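Local coordinates for tetratricopeptide TPR_2 repeat protein (Thermobaculum terrenum, PDB 5DJS) that is of unknown function but joins tetratricopeptide repeats to a GT-B-type glycosyltransferase family 41 region that binds uridine-5'-diphosphate, at residues A[432-437]-A[473-478]. The protein carries 1 engineered substitution. Sequence-based numbering, arbitrary orientation.
Sequences GVPVVT and LGLGRD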
loop_
_atom_site.group_PDB
_atom_site.type_symbol
_atom_site.label_atom_id
_atom_site.label_comp_id
_atom_site.label_asym_id
_atom_site.label_seq_id
_atom_site.Cartn_x
_atom_site.Cartn_y
_atom_site.Cartn_z
ATOM N N GLY A 432 6.255 11.094 -18.582
ATOM C CA GLY A 432 5.526 11.459 -19.784
ATOM C C GLY A 432 4.770 10.341 -20.468
ATOM O O GLY A 432 4.573 10.400 -21.682
ATOM N N VAL A 433 4.342 9.340 -19.693
ATOM C CA VAL A 433 3.541 8.230 -20.195
ATOM C C VAL A 433 2.109 8.433 -19.691
ATOM O O VAL A 433 1.904 8.575 -18.484
ATOM C CB VAL A 433 4.093 6.872 -19.705
ATOM C CG1 VAL A 433 3.262 5.704 -20.242
ATOM C CG2 VAL A 433 5.542 6.700 -20.135
ATOM N N PRO A 434 1.114 8.442 -20.605
ATOM C CA PRO A 434 -0.273 8.507 -20.151
ATOM C C PRO A 434 -0.740 7.191 -19.512
ATOM O O PRO A 434 -0.167 6.123 -19.785
ATOM C CB PRO A 434 -1.069 8.801 -21.436
ATOM C CG PRO A 434 -0.152 8.552 -22.577
ATOM C CD PRO A 434 1.212 8.229 -22.057
ATOM N N VAL A 435 -1.779 7.290 -18.676
ATOM C CA VAL A 435 -2.316 6.165 -17.913
ATOM C C VAL A 435 -3.812 6.070 -18.168
ATOM O O VAL A 435 -4.525 7.053 -17.960
ATOM C CB VAL A 435 -2.082 6.361 -16.399
ATOM C CG1 VAL A 435 -2.603 5.173 -15.598
ATOM C CG2 VAL A 435 -0.602 6.579 -16.100
ATOM N N VAL A 436 -4.284 4.899 -18.602
ATOM C CA VAL A 436 -5.718 4.638 -18.756
ATOM C C VAL A 436 -6.215 3.936 -17.484
ATOM O O VAL A 436 -5.531 3.057 -16.957
ATOM C CB VAL A 436 -6.009 3.750 -19.981
ATOM C CG1 VAL A 436 -7.511 3.664 -20.253
ATOM C CG2 VAL A 436 -5.278 4.277 -21.221
ATOM N N THR A 437 -7.388 4.344 -16.986
ATOM C CA THR A 437 -7.973 3.806 -15.748
ATOM C C THR A 437 -9.473 3.651 -15.869
ATOM O O THR A 437 -10.096 4.279 -16.726
ATOM C CB THR A 437 -7.748 4.731 -14.532
ATOM O OG1 THR A 437 -8.568 5.905 -14.637
ATOM C CG2 THR A 437 -6.322 5.180 -14.443
ATOM N N LEU A 473 -7.473 1.754 -26.979
ATOM C CA LEU A 473 -7.437 1.584 -28.438
ATOM C C LEU A 473 -7.129 2.906 -29.150
ATOM O O LEU A 473 -6.220 2.964 -29.986
ATOM C CB LEU A 473 -8.764 0.995 -28.948
ATOM C CG LEU A 473 -8.882 -0.530 -29.078
ATOM C CD1 LEU A 473 -8.138 -1.292 -27.994
ATOM C CD2 LEU A 473 -10.348 -0.962 -29.125
ATOM N N GLY A 474 -7.885 3.951 -28.806
ATOM C CA GLY A 474 -7.680 5.298 -29.348
ATOM C C GLY A 474 -6.258 5.822 -29.223
ATOM O O GLY A 474 -5.759 6.467 -30.143
ATOM N N LEU A 475 -5.612 5.542 -28.094
ATOM C CA LEU A 475 -4.217 5.939 -27.866
ATOM C C LEU A 475 -3.199 5.069 -28.611
ATOM O O LEU A 475 -2.139 5.557 -29.010
ATOM C CB LEU A 475 -3.884 5.920 -26.369
ATOM C CG LEU A 475 -4.563 6.930 -25.439
ATOM C CD1 LEU A 475 -4.003 6.754 -24.035
ATOM C CD2 LEU A 475 -4.374 8.364 -25.896
ATOM N N GLY A 476 -3.500 3.785 -28.773
ATOM C CA GLY A 476 -2.621 2.875 -29.507
ATOM C C GLY A 476 -2.555 3.152 -31.001
ATOM O O GLY A 476 -1.564 2.816 -31.655
ATOM N N ARG A 477 -3.616 3.751 -31.538
ATOM C CA ARG A 477 -3.697 4.094 -32.953
ATOM C C ARG A 477 -3.118 5.490 -33.249
ATOM O O ARG A 477 -2.126 5.601 -33.973
ATOM C CB ARG A 477 -5.145 3.946 -33.434
ATOM C CG ARG A 477 -5.554 2.481 -33.512
ATOM C CD ARG A 477 -7.057 2.247 -33.451
ATOM N NE ARG A 477 -7.351 0.810 -33.396
ATOM C CZ ARG A 477 -8.551 0.270 -33.177
ATOM N NH1 ARG A 477 -9.630 1.032 -32.992
ATOM N NH2 ARG A 477 -8.677 -1.055 -33.139
ATOM N N ASP A 478 -3.699 6.535 -32.660
ATOM C CA ASP A 478 -3.308 7.929 -32.967
ATOM C C ASP A 478 -1.968 8.391 -32.328
ATOM O O ASP A 478 -1.881 8.612 -31.119
ATOM C CB ASP A 478 -4.446 8.884 -32.567
ATOM C CG ASP A 478 -4.381 10.226 -33.283
ATOM O OD1 ASP A 478 -3.292 10.647 -33.729
ATOM O OD2 ASP A 478 -5.441 10.870 -33.395
#
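Leu475 reaches from the helix 465-477 to Pro434 and Val436 with a single methyl, CD1, and the join is wholly apolar. Its closer partner is CG2 of Val436, 4.0 Å from Leu475 CD1; the two side chains lie alongside, heading opposite ways. On the proline the same methyl meets the ring at its CB, with Pro434 CB and Leu475 CD1 4.4 Å apart, a looser touch. Leu475 carries CG anti to its carbonyl carbon (chi1 -67°), and the extended second torsion (chi2 -177°) sends CD1 outward to the strand. The branch of Val436 that meets it, CG2, stands anti to the carbonyl carbon and beside the backbone N.

Strand 435-438 belongs to the six-stranded parallel sheet of the UDP-binding half of this GT-B fold, between strands 412-414 and 461-462, with backbone bonds to Ala413 and Ser462, and the helix packs on one side of it. Val435 points the other way, onto helix 423-430, which ends in a Schellman motif with Gly432, of positive phi, at C-prime. Val412, Leu460 and Leu485 add to the apolar surroundings of Leu475.

The final turn of helix 465-477 is closed by Arg477 N to Leu473 O (3.1 Å), with Asp478 N to Gly474 O (3.3 Å) just beyond it. Asp478 then serves as N-cap of helix 479-521, its OD1 accepting from Gly480 N.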